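Local coordinates for protein alkylpurine DNA glycosylase AlkC (Pseudomonas fluorescens, PDB 5VHV) that excises alkylated purine bases from DNA as a base excision repair glycosylase, acting without flipping the damaged nucleotide out of the duplex, at residues 99-104 with 128-133; 106-111 with 144-149. All blocks are in the same frame, centred on the assembly; numbering follows the deposited sequence.

Interactions 1 and 2 use successive parts of one helix, 100-110: its first turn packs on helix 128-138 in interaction 1, and its later part, within residues 106-111, meets helix 144-152 in interaction 2. Their centres are 13 Å apart; along the chain the segments alternate, and the two partner helices, 128-138 and 144-152, follow each other in the array of helices. The two contacts differ in their distance from the DNA. The nearest atom of interaction 1 is about 14 Å from the nucleic acid, whereas that of interaction 2 is about 3 Å away, and the T111 side chain is about 8 Å from the bound polyether 9B4.

Interaction 1. Residues 99-104 with 128-133; sequences DFKRSM and FQRTLA. With MES (2-(N-morpholino)-ethanesulfonic acid), chain H.
R130 reaches from helix 128-138 across the ring of F100, at the start of helix 100-110, in a helix-to-helix contact of the alpha-helical array of this DNA alkylation repair family. The segment axes approach to 11.7 Å at 42°, so the backbones stay apart and the contact is made by long side chains, chiefly R130 and F100. Along 128-133, R130 is the first residue to touch. Its chain is extended from CG to NE, and CD sits over the centre of the ring, 3.6 Å from the F100 centroid, a CH-pi contact. The guanidinium follows nearly parallel to the ring plane, 5° from it, but displaced toward the F100 CB side. M104 CG lies over the opposite face, offset toward the rim, so the ring is held between the two side chains. Beyond the ring, R130 NH1 donates a nearly straight bond of 2.8 Å to O3S of a MES molecule, probably from the crystallisation liquor, while NH2 adds a weak one. K101 NZ stands 4.2 Å from R130 NH2; the sulfonate probably offsets part of this like-charge repulsion. T131 comes next and meets the ring at its edge, OG1 lying 3.5 Å from F100 CE1. That hydroxyl's strongest polar partner is D127 O, one turn earlier, with F123 O a weak second. The same MES also touches the helix start: F100 N donates to MES O2S over 3.2 Å, with an N-H...O angle of 150°.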
ATOM      1  N   ASP A  99     -15.405  -3.850 -25.641  1.00 18.41           N
ATOM      2  CA  ASP A  99     -14.598  -4.862 -26.302  1.00 19.65           C
ATOM      3  C   ASP A  99     -13.874  -5.582 -25.153  1.00 24.26           C
ATOM      4  O   ASP A  99     -12.647  -5.523 -24.985  1.00 21.41           O
ATOM      5  CB  ASP A  99     -13.641  -4.233 -27.322  1.00 21.96           C
ATOM      6  CG  ASP A  99     -13.179  -5.210 -28.378  1.00 28.02           C
ATOM      7  OD1 ASP A  99     -13.548  -6.402 -28.305  1.00 34.46           O
ATOM      8  OD2 ASP A  99     -12.424  -4.789 -29.282  1.00 27.22           O
ATOM      9  N   PHE A 100     -14.677  -6.255 -24.321  1.00 18.70           N
ATOM     10  CA  PHE A 100     -14.209  -6.757 -23.026  1.00 18.22           C
ATOM     11  C   PHE A 100     -13.061  -7.746 -23.178  1.00 20.47           C
ATOM     12  O   PHE A 100     -12.018  -7.607 -22.529  1.00 19.23           O
ATOM     13  CB  PHE A 100     -15.372  -7.397 -22.270  1.00 17.32           C
ATOM     14  CG  PHE A 100     -14.996  -7.912 -20.916  1.00 15.54           C
ATOM     15  CD1 PHE A 100     -14.948  -7.059 -19.835  1.00 20.22           C
ATOM     16  CD2 PHE A 100     -14.668  -9.249 -20.722  1.00 19.16           C
ATOM     17  CE1 PHE A 100     -14.596  -7.527 -18.587  1.00 22.31           C
ATOM     18  CE2 PHE A 100     -14.295  -9.702 -19.461  1.00 19.94           C
ATOM     19  CZ  PHE A 100     -14.267  -8.841 -18.413  1.00 20.31           C
ATOM     20  N   LYS A 101     -13.234  -8.770 -24.014  1.00 18.84           N
ATOM     21  CA  LYS A 101     -12.225  -9.818 -24.035  1.00 21.93           C
ATOM     22  C   LYS A 101     -10.903  -9.283 -24.563  1.00 20.98           C
ATOM     23  O   LYS A 101      -9.834  -9.585 -24.017  1.00 22.23           O
ATOM     24  CB  LYS A 101     -12.733 -11.003 -24.852  1.00 28.55           C
ATOM     25  CG  LYS A 101     -13.729 -11.800 -24.031  1.00 68.28           C
ATOM     26  CD  LYS A 101     -14.541 -12.780 -24.825  1.00 93.51           C
ATOM     27  CE  LYS A 101     -15.503 -13.498 -23.892  1.00 82.34           C
ATOM     28  NZ  LYS A 101     -16.568 -14.195 -24.635  1.00 49.32           N
ATOM     29  N   ARG A 102     -10.964  -8.436 -25.586  1.00 20.50           N
ATOM     30  CA  ARG A 102      -9.737  -7.844 -26.100  1.00 20.99           C
ATOM     31  C   ARG A 102      -9.085  -6.962 -25.047  1.00 19.25           C
ATOM     32  O   ARG A 102      -7.855  -6.947 -24.919  1.00 19.88           O
ATOM     33  CB  ARG A 102     -10.041  -7.035 -27.358  1.00 25.96           C
ATOM     34  CG  ARG A 102      -8.824  -6.695 -28.170  1.00 36.91           C
ATOM     35  CD  ARG A 102      -9.163  -5.712 -29.284  1.00 35.00           C
ATOM     36  NE  ARG A 102     -10.131  -6.253 -30.234  1.00 31.78           N
ATOM     37  CZ  ARG A 102      -9.823  -7.011 -31.277  1.00 34.55           C
ATOM     38  NH1 ARG A 102      -8.559  -7.352 -31.512  1.00 43.55           N
ATOM     39  NH2 ARG A 102     -10.788  -7.428 -32.088  1.00 35.22           N
ATOM     40  N   SER A 103      -9.897  -6.205 -24.298  1.00 16.89           N
ATOM     41  CA  SER A 103      -9.369  -5.325 -23.264  1.00 18.68           C
ATOM     42  C   SER A 103      -8.718  -6.116 -22.133  1.00 19.67           C
ATOM     43  O   SER A 103      -7.647  -5.738 -21.641  1.00 16.13           O
ATOM     44  CB  SER A 103     -10.477  -4.423 -22.732  1.00 18.55           C
ATOM     45  OG  SER A 103     -10.858  -3.488 -23.744  1.00 19.10           O
ATOM     46  N   MET A 104      -9.321  -7.237 -21.739  1.00 14.21           N
ATOM     47  CA  MET A 104      -8.696  -8.053 -20.706  1.00 17.05           C
ATOM     48  C   MET A 104      -7.342  -8.567 -21.172  1.00 15.91           C
ATOM     49  O   MET A 104      -6.376  -8.575 -20.395  1.00 15.64           O
ATOM     50  CB  MET A 104      -9.601  -9.222 -20.318  1.00 20.10           C
ATOM     51  CG  MET A 104     -10.853  -8.822 -19.549  1.00 17.26           C
ATOM     52  SD  MET A 104     -10.559  -7.879 -18.047  1.00 17.18           S
ATOM     53  CE  MET A 104     -10.980  -6.225 -18.613  1.00 19.28           C
ATOM     54  N   PHE A 128     -18.588  -6.166 -12.648  1.00 15.90           N
ATOM     55  CA  PHE A 128     -17.876  -6.804 -11.552  1.00 16.58           C
ATOM     56  C   PHE A 128     -17.731  -8.309 -11.776  1.00 15.14           C
ATOM     57  O   PHE A 128     -16.616  -8.845 -11.720  1.00 16.48           O
ATOM     58  CB  PHE A 128     -18.562  -6.546 -10.215  1.00 18.86           C
ATOM     59  CG  PHE A 128     -17.857  -7.219  -9.092  1.00 15.95           C
ATOM     60  CD1 PHE A 128     -16.659  -6.713  -8.637  1.00 15.33           C
ATOM     61  CD2 PHE A 128     -18.342  -8.391  -8.555  1.00 20.25           C
ATOM     62  CE1 PHE A 128     -15.958  -7.332  -7.632  1.00 18.41           C
ATOM     63  CE2 PHE A 128     -17.645  -9.036  -7.536  1.00 20.98           C
ATOM     64  CZ  PHE A 128     -16.449  -8.503  -7.075  1.00 19.04           C
ATOM     65  N   GLN A 129     -18.846  -9.008 -12.005  1.00 16.03           N
ATOM     66  CA  GLN A 129     -18.781 -10.475 -12.043  1.00 15.60           C
ATOM     67  C   GLN A 129     -17.930 -10.949 -13.218  1.00 19.24           C
ATOM     68  O   GLN A 129     -17.112 -11.873 -13.073  1.00 19.62           O
ATOM     69  CB  GLN A 129     -20.200 -11.070 -12.102  1.00 16.78           C
ATOM     70  CG  GLN A 129     -20.335 -12.480 -11.551  1.00 34.19           C
ATOM     71  CD  GLN A 129     -20.057 -12.568 -10.034  1.00 21.21           C
ATOM     72  OE1 GLN A 129     -20.633 -11.829  -9.238  1.00 35.86           O
ATOM     73  NE2 GLN A 129     -19.163 -13.450  -9.660  1.00 38.95           N
ATOM     74  N   ARG A 130     -18.088 -10.303 -14.384  1.00 15.48           N
ATOM     75  CA  ARG A 130     -17.317 -10.693 -15.562  1.00 15.49           C
ATOM     76  C   ARG A 130     -15.826 -10.527 -15.311  1.00 16.18           C
ATOM     77  O   ARG A 130     -15.019 -11.384 -15.697  1.00 18.94           O
ATOM     78  CB  ARG A 130     -17.742  -9.862 -16.769  1.00 15.66           C
ATOM     79  CG  ARG A 130     -17.585 -10.597 -18.096  1.00 19.57           C
ATOM     80  CD  ARG A 130     -17.969  -9.713 -19.285  1.00 22.31           C
ATOM     81  NE  ARG A 130     -17.942 -10.482 -20.528  1.00 22.55           N
ATOM     82  CZ  ARG A 130     -18.223  -9.984 -21.732  1.00 22.94           C
ATOM     83  NH1 ARG A 130     -18.566  -8.698 -21.878  1.00 20.51           N
ATOM     84  NH2 ARG A 130     -18.141 -10.773 -22.797  1.00 28.96           N
ATOM     85  N   THR A 131     -15.446  -9.424 -14.670  1.00 17.14           N
ATOM     86  CA  THR A 131     -14.039  -9.115 -14.438  1.00 14.15           C
ATOM     87  C   THR A 131     -13.470  -9.979 -13.317  1.00 15.89           C
ATOM     88  O   THR A 131     -12.317 -10.430 -13.390  1.00 16.69           O
ATOM     89  CB  THR A 131     -13.887  -7.621 -14.118  1.00 13.48           C
ATOM     90  OG1 THR A 131     -14.513  -6.834 -15.152  1.00 14.72           O
ATOM     91  CG2 THR A 131     -12.433  -7.220 -14.020  1.00 15.75           C
ATOM     92  N   LEU A 132     -14.281 -10.248 -12.287  1.00 16.51           N
ATOM     93  CA  LEU A 132     -13.839 -11.137 -11.217  1.00 16.24           C
ATOM     94  C   LEU A 132     -13.411 -12.491 -11.774  1.00 16.62           C
ATOM     95  O   LEU A 132     -12.383 -13.050 -11.358  1.00 17.43           O
ATOM     96  CB  LEU A 132     -14.950 -11.311 -10.170  1.00 17.74           C
ATOM     97  CG  LEU A 132     -14.643 -12.305  -9.035  1.00 21.62           C
ATOM     98  CD1 LEU A 132     -13.484 -11.826  -8.166  1.00 19.86           C
ATOM     99  CD2 LEU A 132     -15.869 -12.498  -8.172  1.00 22.88           C
ATOM    100  N   ALA A 133     -14.169 -13.025 -12.735  1.00 18.06           N
ATOM    101  CA  ALA A 133     -13.824 -14.330 -13.302  1.00 19.28           C
ATOM    102  C   ALA A 133     -12.460 -14.286 -13.974  1.00 18.82           C
ATOM    103  O   ALA A 133     -11.661 -15.226 -13.862  1.00 19.43           O
ATOM    104  CB  ALA A 133     -14.892 -14.774 -14.302  1.00 22.25           C
TER
HETATM  105  O1  MES H 402     -16.577  -5.788 -30.828  1.00 61.24           O
HETATM  106  C2  MES H 402     -16.223  -6.966 -30.106  1.00 67.06           C
HETATM  107  C3  MES H 402     -17.416  -7.596 -29.399  1.00 55.14           C
HETATM  108  N4  MES H 402     -18.113  -6.583 -28.623  1.00 47.48           N
HETATM  109  C5  MES H 402     -18.500  -5.407 -29.391  1.00 53.12           C
HETATM  110  C6  MES H 402     -17.227  -4.828 -30.000  1.00 46.74           C
HETATM  111  C7  MES H 402     -19.225  -7.166 -27.878  1.00 64.01           C
HETATM  112  C8  MES H 402     -19.457  -6.461 -26.536  1.00 68.30           C
HETATM  113  S   MES H 402     -18.411  -6.975 -25.342  1.00 38.03           S
HETATM  114  O1S MES H 402     -18.169  -5.891 -24.360  1.00 31.11           O
HETATM  115  O2S MES H 402     -17.145  -7.414 -25.983  1.00 45.54           O
HETATM  116  O3S MES H 402     -19.024  -8.109 -24.613  1.00 63.30           O

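Interaction 2. Residues 106-111 with 144-149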
ATOM      1  N   ALA A 106      -5.399  -7.185 -23.328  1.00 18.50           N
ATOM      2  CA  ALA A 106      -4.503  -6.032 -23.327  1.00 17.78           C
ATOM      3  C   ALA A 106      -3.993  -5.701 -21.926  1.00 19.02           C
ATOM      4  O   ALA A 106      -2.809  -5.380 -21.753  1.00 17.03           O
ATOM      5  CB  ALA A 106      -5.202  -4.811 -23.937  1.00 14.82           C
ATOM      6  N   LEU A 107      -4.864  -5.735 -20.914  1.00 15.19           N
ATOM      7  CA  LEU A 107      -4.402  -5.426 -19.561  1.00 14.38           C
ATOM      8  C   LEU A 107      -3.412  -6.476 -19.086  1.00 15.95           C
ATOM      9  O   LEU A 107      -2.418  -6.159 -18.415  1.00 16.38           O
ATOM     10  CB  LEU A 107      -5.585  -5.329 -18.588  1.00 13.48           C
ATOM     11  CG  LEU A 107      -6.573  -4.178 -18.803  1.00 13.44           C
ATOM     12  CD1 LEU A 107      -7.685  -4.208 -17.721  1.00 17.05           C
ATOM     13  CD2 LEU A 107      -5.890  -2.832 -18.822  1.00 14.05           C
ATOM     14  N   LYS A 108      -3.655  -7.737 -19.443  1.00 15.36           N
ATOM     15  CA  LYS A 108      -2.743  -8.789 -19.009  1.00 14.72           C
ATOM     16  C   LYS A 108      -1.368  -8.589 -19.634  1.00 18.52           C
ATOM     17  O   LYS A 108      -0.335  -8.851 -19.002  1.00 19.12           O
ATOM     18  CB  LYS A 108      -3.298 -10.156 -19.393  1.00 15.85           C
ATOM     19  CG  LYS A 108      -2.427 -11.319 -18.953  1.00 17.87           C
ATOM     20  CD  LYS A 108      -2.919 -12.646 -19.535  1.00 21.90           C
ATOM     21  CE  LYS A 108      -1.949 -13.749 -19.163  1.00 34.61           C
ATOM     22  NZ  LYS A 108      -2.401 -15.097 -19.622  1.00 31.66           N
ATOM     23  N   TYR A 109      -1.344  -8.139 -20.882  1.00 16.72           N
ATOM     24  CA  TYR A 109      -0.086  -7.844 -21.565  1.00 17.62           C
ATOM     25  C   TYR A 109       0.588  -6.601 -20.982  1.00 16.93           C
ATOM     26  O   TYR A 109       1.782  -6.621 -20.657  1.00 17.31           O
ATOM     27  CB  TYR A 109      -0.358  -7.651 -23.052  1.00 19.22           C
ATOM     28  CG  TYR A 109       0.825  -7.132 -23.842  1.00 17.77           C
ATOM     29  CD1 TYR A 109       1.833  -7.986 -24.248  1.00 23.63           C
ATOM     30  CD2 TYR A 109       0.928  -5.784 -24.172  1.00 21.62           C
ATOM     31  CE1 TYR A 109       2.926  -7.515 -24.996  1.00 24.36           C
ATOM     32  CE2 TYR A 109       2.007  -5.306 -24.908  1.00 21.68           C
ATOM     33  CZ  TYR A 109       2.986  -6.179 -25.328  1.00 23.84           C
ATOM     34  OH  TYR A 109       4.071  -5.703 -26.050  1.00 29.10           O
ATOM     35  N   PHE A 110      -0.157  -5.501 -20.867  1.00 14.76           N
ATOM     36  CA  PHE A 110       0.429  -4.235 -20.403  1.00 13.03           C
ATOM     37  C   PHE A 110       0.900  -4.281 -18.949  1.00 13.57           C
ATOM     38  O   PHE A 110       1.816  -3.534 -18.578  1.00 17.33           O
ATOM     39  CB  PHE A 110      -0.577  -3.089 -20.556  1.00 14.70           C
ATOM     40  CG  PHE A 110      -0.831  -2.646 -21.985  1.00 15.39           C
ATOM     41  CD1 PHE A 110       0.206  -2.531 -22.906  1.00 18.42           C
ATOM     42  CD2 PHE A 110      -2.116  -2.296 -22.383  1.00 16.16           C
ATOM     43  CE1 PHE A 110      -0.051  -2.112 -24.210  1.00 21.26           C
ATOM     44  CE2 PHE A 110      -2.379  -1.851 -23.686  1.00 17.35           C
ATOM     45  CZ  PHE A 110      -1.353  -1.775 -24.600  1.00 18.98           C
ATOM     46  N   THR A 111       0.285  -5.114 -18.101  1.00 13.82           N
ATOM     47  CA  THR A 111       0.577  -5.031 -16.675  1.00 12.78           C
ATOM     48  C   THR A 111       2.034  -5.393 -16.368  1.00 17.39           C
ATOM     49  O   THR A 111       2.579  -4.914 -15.363  1.00 18.91           O
ATOM     50  CB  THR A 111      -0.399  -5.911 -15.872  1.00 14.37           C
ATOM     51  OG1 THR A 111      -0.473  -5.433 -14.521  1.00 14.89           O
ATOM     52  CG2 THR A 111       0.007  -7.376 -15.863  1.00 18.58           C
ATOM     53  N   GLU A 144       4.268 -13.871 -12.413  1.00 20.49           N
ATOM     54  CA  GLU A 144       4.047 -13.248 -11.111  1.00 19.26           C
ATOM     55  C   GLU A 144       3.411 -11.867 -11.242  1.00 16.00           C
ATOM     56  O   GLU A 144       2.660 -11.462 -10.349  1.00 16.87           O
ATOM     57  CB  GLU A 144       5.357 -13.158 -10.327  1.00 17.65           C
ATOM     58  CG  GLU A 144       6.356 -12.157 -10.846  1.00 23.93           C
ATOM     59  CD  GLU A 144       7.620 -12.138 -10.001  1.00 29.86           C
ATOM     60  OE1 GLU A 144       8.701 -12.401 -10.543  1.00 31.50           O
ATOM     61  OE2 GLU A 144       7.537 -11.880  -8.781  1.00 25.74           O
ATOM     62  N   HIS A 145       3.685 -11.129 -12.332  1.00 15.59           N
ATOM     63  CA  HIS A 145       3.027  -9.832 -12.517  1.00 16.04           C
ATOM     64  C   HIS A 145       1.530  -9.980 -12.689  1.00 16.94           C
ATOM     65  O   HIS A 145       0.757  -9.125 -12.226  1.00 13.97           O
ATOM     66  CB  HIS A 145       3.589  -9.099 -13.735  1.00 22.26           C
ATOM     67  CG  HIS A 145       5.016  -8.717 -13.587  1.00 27.06           C
ATOM     68  ND1 HIS A 145       5.403  -7.556 -12.955  1.00 27.01           N
ATOM     69  CD2 HIS A 145       6.153  -9.330 -13.988  1.00 30.50           C
ATOM     70  CE1 HIS A 145       6.721  -7.476 -12.963  1.00 34.84           C
ATOM     71  NE2 HIS A 145       7.201  -8.546 -13.574  1.00 38.18           N
ATOM     72  N   VAL A 146       1.102 -11.059 -13.334  1.00 18.65           N
ATOM     73  CA  VAL A 146      -0.321 -11.263 -13.566  1.00 17.31           C
ATOM     74  C   VAL A 146      -1.011 -11.722 -12.282  1.00 15.94           C
ATOM     75  O   VAL A 146      -2.111 -11.268 -11.955  1.00 14.89           O
ATOM     76  CB  VAL A 146      -0.490 -12.254 -14.737  1.00 14.61           C
ATOM     77  CG1 VAL A 146      -1.969 -12.622 -14.981  1.00 17.68           C
ATOM     78  CG2 VAL A 146       0.152 -11.659 -16.009  1.00 17.44           C
ATOM     79  N   ARG A 147      -0.368 -12.592 -11.506  1.00 13.38           N
ATOM     80  CA  ARG A 147      -0.933 -12.988 -10.220  1.00 16.81           C
ATOM     81  C   ARG A 147      -1.027 -11.798  -9.284  1.00 15.75           C
ATOM     82  O   ARG A 147      -2.026 -11.634  -8.569  1.00 14.19           O
ATOM     83  CB  ARG A 147      -0.095 -14.092  -9.586  1.00 16.25           C
ATOM     84  CG  ARG A 147      -0.075 -15.396 -10.412  1.00 15.60           C
ATOM     85  CD  ARG A 147       0.353 -16.591  -9.589  1.00 17.55           C
ATOM     86  NE  ARG A 147       1.658 -16.439  -8.916  1.00 18.44           N
ATOM     87  CZ  ARG A 147       2.835 -16.530  -9.534  1.00 23.14           C
ATOM     88  NH1 ARG A 147       2.902 -16.747 -10.845  1.00 21.33           N
ATOM     89  NH2 ARG A 147       3.951 -16.395  -8.834  1.00 22.64           N
ATOM     90  N   ARG A 148      -0.000 -10.950  -9.280  1.00 14.54           N
ATOM     91  CA  ARG A 148      -0.017  -9.784  -8.404  1.00 15.33           C
ATOM     92  C   ARG A 148      -1.159  -8.841  -8.758  1.00 13.65           C
ATOM     93  O   ARG A 148      -1.822  -8.285  -7.870  1.00 14.13           O
ATOM     94  CB  ARG A 148       1.348  -9.086  -8.469  1.00 15.15           C
ATOM     95  CG  ARG A 148       1.536  -7.953  -7.455  1.00 17.19           C
ATOM     96  CD  ARG A 148       1.049  -6.596  -7.976  1.00 15.02           C
ATOM     97  NE  ARG A 148       1.497  -5.530  -7.079  1.00 14.01           N
ATOM     98  CZ  ARG A 148       1.280  -4.232  -7.261  1.00 14.20           C
ATOM     99  NH1 ARG A 148       0.609  -3.802  -8.335  1.00 14.74           N
ATOM    100  NH2 ARG A 148       1.758  -3.360  -6.365  1.00 15.91           N
ATOM    101  N   LEU A 149      -1.415  -8.653 -10.054  1.00 12.81           N
ATOM    102  CA  LEU A 149      -2.556  -7.854 -10.487  1.00 12.37           C
ATOM    103  C   LEU A 149      -3.870  -8.396  -9.917  1.00 13.08           C
ATOM    104  O   LEU A 149      -4.756  -7.624  -9.522  1.00 13.27           O
ATOM    105  CB  LEU A 149      -2.603  -7.831 -12.015  1.00 11.99           C
ATOM    106  CG  LEU A 149      -3.776  -7.150 -12.711  1.00 14.34           C
ATOM    107  CD1 LEU A 149      -3.831  -5.667 -12.291  1.00 14.57           C
ATOM    108  CD2 LEU A 149      -3.649  -7.258 -14.233  1.00 16.49           C
TER
HETATM  109  O   HOH W   1       1.034  -6.429 -12.485  1.00 15.19           O
HETATM  110  O   HOH W   2       3.613  -5.511 -12.269  1.00 17.62           O
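T111 and L149 form the close-packed part of this contact, in which residues 106-111 pack against helix 144-152. L149 CD2 lies 3.7 Å from T111 OG1 and 3.9 Å from T111 CB, so one methyl branch packs against both the hydroxyl and the carbon that bears it. Placing T111 OG1 anti to the backbone N (chi1 -157°) leaves CG2 between N and the carbonyl carbon, where it approaches H145 O. Beside this pair, V146 CG2 rests 3.9 Å from K108 CG. The K108 chain continues fully extended to NZ, which forms a salt bridge with D141. No direct hydrogen bond joins the segments, and the H145 side is bridged by water instead. One water stands 2.7 Å from T111 OG1 and donates to H145 O, likewise at 2.7 Å; the hydroxyl is also bonded to A116 N. A second water lies in the imidazole plane, 2.8 Å from H145 ND1, and gives T111 O only a weak bond of 3.3 Å. The looser edge is thus joined through solvent, whereas L149, V146 and K108 make direct contacts; T111 OG1 belongs to both parts. On the same helix, R148 pairs with E117 and with a DNA phosphate, placing this packing beside the nucleic acid. L107 and L149 both reach I120 of helix 119-126, L107 also packs on helix 87-95, and R148 touches helix 187-201.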